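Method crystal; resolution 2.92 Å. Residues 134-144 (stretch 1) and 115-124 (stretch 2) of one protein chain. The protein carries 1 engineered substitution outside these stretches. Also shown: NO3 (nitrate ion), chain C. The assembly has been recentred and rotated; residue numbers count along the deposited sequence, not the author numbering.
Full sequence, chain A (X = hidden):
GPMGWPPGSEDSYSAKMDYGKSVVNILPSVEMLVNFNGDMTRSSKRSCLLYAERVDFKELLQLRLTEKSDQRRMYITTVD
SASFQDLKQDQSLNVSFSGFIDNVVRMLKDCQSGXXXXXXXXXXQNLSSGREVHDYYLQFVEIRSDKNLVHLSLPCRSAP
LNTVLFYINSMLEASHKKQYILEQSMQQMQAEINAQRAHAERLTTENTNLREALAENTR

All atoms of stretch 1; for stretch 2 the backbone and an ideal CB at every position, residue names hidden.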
ATOM      1  N   HIS A 134     -17.504  20.704  -8.524  1.00 84.46           N
ATOM      2  CA  HIS A 134     -18.175  19.540  -7.960  1.00 77.88           C
ATOM      3  C   HIS A 134     -19.231  18.964  -8.911  1.00 68.40           C
ATOM      4  O   HIS A 134     -20.159  19.657  -9.322  1.00 75.68           O
ATOM      5  CB  HIS A 134     -18.787  19.902  -6.606  1.00 88.05           C
ATOM      6  CG  HIS A 134     -17.850  20.648  -5.701  1.00108.37           C
ATOM      7  ND1 HIS A 134     -16.756  20.052  -5.109  1.00110.43           N
ATOM      8  CD2 HIS A 134     -17.844  21.938  -5.289  1.00112.40           C
ATOM      9  CE1 HIS A 134     -16.116  20.942  -4.371  1.00106.69           C
ATOM     10  NE2 HIS A 134     -16.756  22.095  -4.462  1.00109.26           N
ATOM     11  N   ASP A 135     -19.051  17.703  -9.295  1.00 50.64           N
ATOM     12  CA  ASP A 135     -19.966  17.035 -10.209  1.00 47.74           C
ATOM     13  C   ASP A 135     -20.937  16.087  -9.502  1.00 45.40           C
ATOM     14  O   ASP A 135     -21.764  15.445 -10.151  1.00 41.46           O
ATOM     15  CB  ASP A 135     -19.177  16.249 -11.262  1.00 56.73           C
ATOM     16  CG  ASP A 135     -18.607  17.139 -12.347  1.00 80.58           C
ATOM     17  OD1 ASP A 135     -18.991  18.331 -12.402  1.00 91.74           O
ATOM     18  OD2 ASP A 135     -17.784  16.644 -13.149  1.00 83.22           O
ATOM     19  N   TYR A 136     -20.826  15.978  -8.181  1.00 39.08           N
ATOM     20  CA  TYR A 136     -21.702  15.087  -7.427  1.00 28.24           C
ATOM     21  C   TYR A 136     -22.263  15.727  -6.153  1.00 24.72           C
ATOM     22  O   TYR A 136     -21.873  16.811  -5.770  1.00 26.20           O
ATOM     23  CB  TYR A 136     -20.956  13.799  -7.080  1.00 22.85           C
ATOM     24  CG  TYR A 136     -20.257  13.178  -8.268  1.00 53.61           C
ATOM     25  CD1 TYR A 136     -20.961  12.429  -9.198  1.00 68.17           C
ATOM     26  CD2 TYR A 136     -18.897  13.375  -8.481  1.00 55.49           C
ATOM     27  CE1 TYR A 136     -20.326  11.871 -10.291  1.00 65.02           C
ATOM     28  CE2 TYR A 136     -18.257  12.829  -9.565  1.00 57.96           C
ATOM     29  CZ  TYR A 136     -18.974  12.075 -10.471  1.00 68.04           C
ATOM     30  OH  TYR A 136     -18.336  11.524 -11.565  1.00 81.36           O
ATOM     31  N   TYR A 137     -23.187  15.024  -5.512  1.00 23.08           N
ATOM     32  CA  TYR A 137     -23.742  15.398  -4.229  1.00 24.38           C
ATOM     33  C   TYR A 137     -23.651  14.183  -3.336  1.00 36.24           C
ATOM     34  O   TYR A 137     -24.011  13.073  -3.744  1.00 46.66           O
ATOM     35  CB  TYR A 137     -25.196  15.848  -4.342  1.00 33.93           C
ATOM     36  CG  TYR A 137     -25.391  17.256  -4.845  1.00 36.69           C
ATOM     37  CD1 TYR A 137     -24.868  18.354  -4.162  1.00 33.98           C
ATOM     38  CD2 TYR A 137     -26.109  17.490  -6.005  1.00 42.48           C
ATOM     39  CE1 TYR A 137     -25.057  19.641  -4.635  1.00 41.73           C
ATOM     40  CE2 TYR A 137     -26.309  18.767  -6.482  1.00 43.03           C
ATOM     41  CZ  TYR A 137     -25.786  19.838  -5.807  1.00 52.22           C
ATOM     42  OH  TYR A 137     -26.010  21.100  -6.323  1.00 65.28           O
ATOM     43  N   LEU A 138     -23.105  14.373  -2.146  1.00 31.63           N
ATOM     44  CA  LEU A 138     -23.113  13.332  -1.136  1.00 32.88           C
ATOM     45  C   LEU A 138     -24.287  13.587  -0.211  1.00 36.44           C
ATOM     46  O   LEU A 138     -24.279  14.552   0.545  1.00 41.84           O
ATOM     47  CB  LEU A 138     -21.804  13.301  -0.363  1.00 24.74           C
ATOM     48  CG  LEU A 138     -21.674  12.135   0.609  1.00 25.27           C
ATOM     49  CD1 LEU A 138     -21.611  10.791  -0.108  1.00 19.37           C
ATOM     50  CD2 LEU A 138     -20.476  12.342   1.503  1.00 20.91           C
ATOM     51  N   GLN A 139     -25.309  12.743  -0.304  1.00 34.17           N
ATOM     52  CA  GLN A 139     -26.567  12.984   0.380  1.00 27.73           C
ATOM     53  C   GLN A 139     -26.887  11.969   1.463  1.00 30.63           C
ATOM     54  O   GLN A 139     -26.662  10.779   1.307  1.00 31.65           O
ATOM     55  CB  GLN A 139     -27.691  13.012  -0.641  1.00 22.54           C
ATOM     56  CG  GLN A 139     -27.520  14.122  -1.628  1.00 25.23           C
ATOM     57  CD  GLN A 139     -28.576  14.120  -2.687  1.00 23.90           C
ATOM     58  OE1 GLN A 139     -28.798  13.115  -3.350  1.00 39.58           O
ATOM     59  NE2 GLN A 139     -29.240  15.249  -2.854  1.00 24.98           N
ATOM     60  N   PHE A 140     -27.445  12.464   2.558  1.00 35.29           N
ATOM     61  CA  PHE A 140     -27.885  11.633   3.661  1.00 31.66           C
ATOM     62  C   PHE A 140     -29.403  11.542   3.579  1.00 37.35           C
ATOM     63  O   PHE A 140     -30.099  12.510   3.906  1.00 40.60           O
ATOM     64  CB  PHE A 140     -27.436  12.228   4.987  1.00 23.48           C
ATOM     65  CG  PHE A 140     -25.951  12.279   5.153  1.00 22.77           C
ATOM     66  CD1 PHE A 140     -25.193  13.223   4.468  1.00 22.32           C
ATOM     67  CD2 PHE A 140     -25.306  11.399   6.014  1.00 25.32           C
ATOM     68  CE1 PHE A 140     -23.815  13.271   4.614  1.00 21.85           C
ATOM     69  CE2 PHE A 140     -23.933  11.439   6.172  1.00 24.31           C
ATOM     70  CZ  PHE A 140     -23.184  12.377   5.470  1.00 21.82           C
ATOM     71  N   VAL A 141     -29.906  10.400   3.103  1.00 30.67           N
ATOM     72  CA  VAL A 141     -31.328  10.222   2.820  1.00 25.24           C
ATOM     73  C   VAL A 141     -32.024   9.293   3.815  1.00 37.21           C
ATOM     74  O   VAL A 141     -31.525   8.213   4.109  1.00 49.31           O
ATOM     75  CB  VAL A 141     -31.539   9.682   1.399  1.00 25.11           C
ATOM     76  CG1 VAL A 141     -32.999   9.568   1.103  1.00 38.92           C
ATOM     77  CG2 VAL A 141     -30.884  10.601   0.378  1.00 24.40           C
ATOM     78  N   GLU A 142     -33.160   9.748   4.348  1.00 34.69           N
ATOM     79  CA  GLU A 142     -34.053   8.969   5.217  1.00 41.39           C
ATOM     80  C   GLU A 142     -35.195   8.377   4.402  1.00 40.51           C
ATOM     81  O   GLU A 142     -36.004   9.112   3.830  1.00 38.09           O
ATOM     82  CB  GLU A 142     -34.628   9.844   6.331  1.00 30.23           C
ATOM     83  CG  GLU A 142     -35.407   9.087   7.409  1.00 32.04           C
ATOM     84  CD  GLU A 142     -36.307  10.001   8.253  1.00 45.10           C
ATOM     85  OE1 GLU A 142     -35.980  11.194   8.413  1.00 33.23           O
ATOM     86  OE2 GLU A 142     -37.336   9.519   8.775  1.00 59.86           O
ATOM     87  N   ILE A 143     -35.255   7.051   4.336  1.00 34.92           N
ATOM     88  CA  ILE A 143     -36.325   6.391   3.599  1.00 36.99           C
ATOM     89  C   ILE A 143     -37.591   6.440   4.422  1.00 36.67           C
ATOM     90  O   ILE A 143     -37.583   6.037   5.584  1.00 34.62           O
ATOM     91  CB  ILE A 143     -35.994   4.922   3.250  1.00 39.87           C
ATOM     92  CG1 ILE A 143     -34.622   4.826   2.564  1.00 42.21           C
ATOM     93  CG2 ILE A 143     -37.133   4.281   2.430  1.00 33.66           C
ATOM     94  CD1 ILE A 143     -34.475   5.691   1.314  1.00 29.28           C
ATOM     95  N   ARG A 144     -38.662   6.958   3.823  1.00 38.17           N
ATOM     96  CA  ARG A 144     -39.926   7.148   4.516  1.00 36.59           C
ATOM     97  C   ARG A 144     -41.112   6.543   3.757  1.00 44.81           C
ATOM     98  O   ARG A 144     -41.004   6.228   2.573  1.00 37.84           O
ATOM     99  CB  ARG A 144     -40.149   8.638   4.753  1.00 36.43           C
ATOM    100  CG  ARG A 144     -39.188   9.228   5.770  1.00 35.51           C
ATOM    101  CD  ARG A 144     -39.439  10.706   6.005  1.00 40.42           C
ATOM    102  NE  ARG A 144     -40.828  10.969   6.374  1.00 47.00           N
ATOM    103  CZ  ARG A 144     -41.289  10.928   7.619  1.00 39.48           C
ATOM    104  NH1 ARG A 144     -40.476  10.608   8.613  1.00 39.21           N
ATOM    105  NH2 ARG A 144     -42.566  11.179   7.863  1.00 41.95           N
ATOM    106  N   UNK A 115     -30.226   3.200   9.649  1.00 46.41           N
ATOM    107  CA  UNK A 115     -31.262   4.190   9.931  1.00 40.11           C
ATOM    108  C   UNK A 115     -31.302   5.221   8.808  1.00 40.84           C
ATOM    109  O   UNK A 115     -32.341   5.838   8.552  1.00 36.86           O
ATOM    110  CB  UNK A 115     -31.015   4.870  11.279  1.00 40.11           C
ATOM    111  N   UNK A 116     -30.157   5.405   8.150  1.00 36.13           N
ATOM    112  CA  UNK A 116     -30.059   6.307   7.015  1.00 27.54           C
ATOM    113  C   UNK A 116     -29.379   5.629   5.836  1.00 28.75           C
ATOM    114  O   UNK A 116     -28.831   4.532   5.955  1.00 28.48           O
ATOM    115  CB  UNK A 116     -29.298   7.576   7.406  1.00 27.54           C
ATOM    116  N   UNK A 117     -29.434   6.291   4.688  1.00 25.47           N
ATOM    117  CA  UNK A 117     -28.791   5.800   3.485  1.00 24.62           C
ATOM    118  C   UNK A 117     -27.871   6.866   2.913  1.00 26.78           C
ATOM    119  O   UNK A 117     -28.247   8.025   2.823  1.00 29.58           O
ATOM    120  CB  UNK A 117     -29.834   5.376   2.449  1.00 24.62           C
ATOM    121  N   UNK A 118     -26.668   6.474   2.516  1.00 33.16           N
ATOM    122  CA  UNK A 118     -25.739   7.411   1.905  1.00 27.86           C
ATOM    123  C   UNK A 118     -25.835   7.318   0.385  1.00 26.19           C
ATOM    124  O   UNK A 118     -25.639   6.245  -0.196  1.00 30.67           O
ATOM    125  CB  UNK A 118     -24.308   7.139   2.374  1.00 27.86           C
ATOM    126  N   UNK A 119     -26.188   8.432  -0.244  1.00 23.34           N
ATOM    127  CA  UNK A 119     -26.310   8.512  -1.695  1.00 29.32           C
ATOM    128  C   UNK A 119     -25.198   9.363  -2.301  1.00 34.87           C
ATOM    129  O   UNK A 119     -24.708  10.307  -1.696  1.00 40.97           O
ATOM    130  CB  UNK A 119     -27.676   9.083  -2.080  1.00 29.32           C
ATOM    131  N   UNK A 120     -24.831   9.019  -3.521  1.00 31.85           N
ATOM    132  CA  UNK A 120     -23.891   9.757  -4.326  1.00 20.87           C
ATOM    133  C   UNK A 120     -24.564  10.091  -5.650  1.00 21.84           C
ATOM    134  O   UNK A 120     -24.613   9.269  -6.556  1.00 22.36           O
ATOM    135  CB  UNK A 120     -22.599   8.966  -4.537  1.00 20.87           C
ATOM    136  N   UNK A 121     -25.167  11.270  -5.711  1.00 23.65           N
ATOM    137  CA  UNK A 121     -25.965  11.667  -6.864  1.00 31.57           C
ATOM    138  C   UNK A 121     -25.210  12.528  -7.870  1.00 37.41           C
ATOM    139  O   UNK A 121     -24.537  13.472  -7.505  1.00 38.86           O
ATOM    140  CB  UNK A 121     -27.207  12.423  -6.387  1.00 31.57           C
ATOM    141  N   UNK A 122     -25.370  12.233  -9.149  1.00 40.85           N
ATOM    142  CA  UNK A 122     -24.787  13.091 -10.151  1.00 29.63           C
ATOM    143  C   UNK A 122     -25.587  14.372 -10.189  1.00 37.21           C
ATOM    144  O   UNK A 122     -26.816  14.351 -10.199  1.00 55.04           O
ATOM    145  CB  UNK A 122     -24.753  12.412 -11.522  1.00 29.63           C
ATOM    146  N   UNK A 123     -24.875  15.487 -10.158  1.00 46.60           N
ATOM    147  CA  UNK A 123     -25.483  16.793 -10.289  1.00 54.43           C
ATOM    148  C   UNK A 123     -26.020  16.965 -11.712  1.00 68.64           C
ATOM    149  O   UNK A 123     -25.327  16.664 -12.684  1.00 75.14           O
ATOM    150  CB  UNK A 123     -24.478  17.894  -9.945  1.00 54.43           C
ATOM    151  N   UNK A 124     -27.265  17.416 -11.822  1.00 80.56           N
ATOM    152  CA  UNK A 124     -27.898  17.620 -13.121  1.00 88.14           C
ATOM    153  C   UNK A 124     -27.267  18.814 -13.836  1.00 89.12           C
ATOM    154  O   UNK A 124     -27.577  19.964 -13.536  1.00 82.85           O
ATOM    155  CB  UNK A 124     -29.405  17.830 -12.958  1.00 88.14           C
TER
HETATM  156  N   NO3 C 500     -42.979  11.264  11.036  1.00102.19           N
HETATM  157  O1  NO3 C 500     -44.005  10.539  10.865  1.00 95.46           O
HETATM  158  O2  NO3 C 500     -43.014  12.499  10.739  1.00105.23           O
HETATM  159  O3  NO3 C 500     -41.914  10.758  11.509  1.00 95.41           O

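The two stretches run antiparallel, their strands 4.6 Å apart at closest approach, so side chains of stretch 2 alternate between the face bearing Tyr136, Leu138 and Phe140 and the face bearing Tyr137, Gln139 and Val141.

Position 115 precedes the strand, and its ideal CB has nothing of stretch 1 within 5.5 Å; almost any residue fits. It is Lys115, whose side chain leads away, while a water donates to Lys115 O, 2.8 Å from the water O, and accepts a weak hydrogen bond from Ile143 N, 3.4 Å from the water O.

At 116 CA-to-CB points sideways, with the aliphatic part of Glu142 within reach, which suits a medium apolar chain. Leu116 places CD2 3.7 Å from Glu142 CB.

Position 117 pairs with Val141 through two backbone hydrogen bonds, N to Val141 O and Val141 N to O, both 2.9 Å. Its CB lies on the Val141 face near Ile143 CD1, where a branched aliphatic or a longer polar chain would serve. Glu117 brings OE1 3.6 Å from Ile143 CD1.

The CB of 118 lies on the Phe140 face, with Leu138 CD1 5.2 Å away, and calls for an apolar residue. Leu118 sets CD1 over the face of the Phe140 ring, 3.9 Å from its centroid, a CH-pi contact, and its CG lies 3.8 Å from Leu138 CD1.

Position 119 exchanges 2.9 Å backbone bonds with Gln139, N to O in each direction. Its CB is 4.3 Å from Val141 CG2, so aliphatic, aromatic or long polar chains are plausible. His119 brings CD2 3.5 Å from Val141 CG2, and its NE2 donates to Glu117 OE1 at 3.2 Å, linking neighbours on one face.

At 120 the CB faces Leu138 CD1 at 4.9 Å, again favouring an aliphatic residue. Leu120 CD1 packs 4.0 Å from Leu138 CD1 and 4.3 Å from Tyr136 CB.

Position 121 has Gln139 OE1 only 3.5 Å from its CB, an acceptor inviting a short donor such as serine or threonine. Thr121 OG1 donates to Gln139 OE1 at 2.6 Å.

The CB of 122 is 4.4 Å from Tyr136 CD1; small polar or apolar groups suit. Thr122 OG1 sits at the ring edge, 3.8 Å from Tyr136 CE1.

Position 123 points toward stretch 1, beside the Tyr137 ring and carbonyl oxygens, favouring a long, flat donor. Arg123 stacks its guanidinium on Tyr137, centres 4.0 Å apart, while NH2 donates to Tyr136 O at 3.1 Å.

Position 124 points away and is unconstrained; it is Asp124.

Stretch 2 115-124: KLELHLTTRD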
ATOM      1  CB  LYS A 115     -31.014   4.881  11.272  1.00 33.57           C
ATOM      2  CG  LYS A 115     -30.815   3.936  12.450  1.00 47.24           C
ATOM      3  CD  LYS A 115     -32.098   3.212  12.833  1.00 68.69           C
ATOM      4  CE  LYS A 115     -31.824   2.068  13.807  1.00 81.85           C
ATOM      5  NZ  LYS A 115     -31.139   0.906  13.161  1.00 85.26           N
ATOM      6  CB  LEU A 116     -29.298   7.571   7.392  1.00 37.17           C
ATOM      7  CG  LEU A 116     -29.969   8.595   8.304  1.00 37.67           C
ATOM      8  CD1 LEU A 116     -29.016   9.773   8.578  1.00 27.04           C
ATOM      9  CD2 LEU A 116     -31.290   9.075   7.697  1.00 34.92           C
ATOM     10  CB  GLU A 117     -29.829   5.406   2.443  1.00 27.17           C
ATOM     11  CG  GLU A 117     -30.517   4.100   2.729  1.00 37.74           C
ATOM     12  CD  GLU A 117     -31.149   3.517   1.490  1.00 56.79           C
ATOM     13  OE1 GLU A 117     -31.300   4.272   0.501  1.00 54.88           O
ATOM     14  OE2 GLU A 117     -31.496   2.314   1.506  1.00 66.75           O
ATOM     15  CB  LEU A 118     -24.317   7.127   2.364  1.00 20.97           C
ATOM     16  CG  LEU A 118     -23.287   8.210   2.092  1.00 20.21           C
ATOM     17  CD1 LEU A 118     -23.438   9.347   3.079  1.00 22.23           C
ATOM     18  CD2 LEU A 118     -21.907   7.601   2.177  1.00 27.95           C
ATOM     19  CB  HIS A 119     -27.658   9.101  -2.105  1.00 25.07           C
ATOM     20  CG  HIS A 119     -28.816   8.175  -1.914  1.00 37.64           C
ATOM     21  ND1 HIS A 119     -29.544   7.670  -2.969  1.00 35.24           N
ATOM     22  CD2 HIS A 119     -29.393   7.687  -0.789  1.00 46.18           C
ATOM     23  CE1 HIS A 119     -30.512   6.899  -2.503  1.00 30.67           C
ATOM     24  NE2 HIS A 119     -30.448   6.898  -1.184  1.00 40.30           N
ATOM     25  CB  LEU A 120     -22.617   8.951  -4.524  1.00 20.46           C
ATOM     26  CG  LEU A 120     -21.450   9.782  -5.047  1.00 32.40           C
ATOM     27  CD1 LEU A 120     -21.010  10.760  -4.016  1.00 22.73           C
ATOM     28  CD2 LEU A 120     -20.300   8.867  -5.431  1.00 39.82           C
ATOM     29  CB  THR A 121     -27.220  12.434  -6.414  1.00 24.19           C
ATOM     30  OG1 THR A 121     -27.786  11.772  -5.281  1.00 35.36           O
ATOM     31  CG2 THR A 121     -28.255  12.478  -7.524  1.00 34.40           C
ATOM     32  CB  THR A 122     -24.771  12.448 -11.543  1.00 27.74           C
ATOM     33  OG1 THR A 122     -23.863  11.339 -11.541  1.00 34.37           O
ATOM     34  CG2 THR A 122     -24.316  13.452 -12.580  1.00 29.33           C
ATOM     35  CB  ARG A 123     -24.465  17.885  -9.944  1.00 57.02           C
ATOM     36  CG  ARG A 123     -25.096  19.212  -9.579  1.00 75.28           C
ATOM     37  CD  ARG A 123     -24.095  20.206  -9.019  1.00 86.72           C
ATOM     38  NE  ARG A 123     -23.437  19.729  -7.803  1.00100.58           N
ATOM     39  CZ  ARG A 123     -22.503  20.408  -7.135  1.00108.88           C
ATOM     40  NH1 ARG A 123     -22.098  21.598  -7.564  1.00111.58           N
ATOM     41  NH2 ARG A 123     -21.966  19.895  -6.036  1.00109.91           N
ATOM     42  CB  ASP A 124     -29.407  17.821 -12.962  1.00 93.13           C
ATOM     43  CG  ASP A 124     -30.150  17.713 -14.280  1.00103.72           C
ATOM     44  OD1 ASP A 124     -29.897  16.742 -15.023  1.00110.02           O
ATOM     45  OD2 ASP A 124     -30.996  18.590 -14.569  1.00108.95           O
TER
HETATM   46  O   HOH W   1     -33.184   5.013   6.011  1.00 34.27           O
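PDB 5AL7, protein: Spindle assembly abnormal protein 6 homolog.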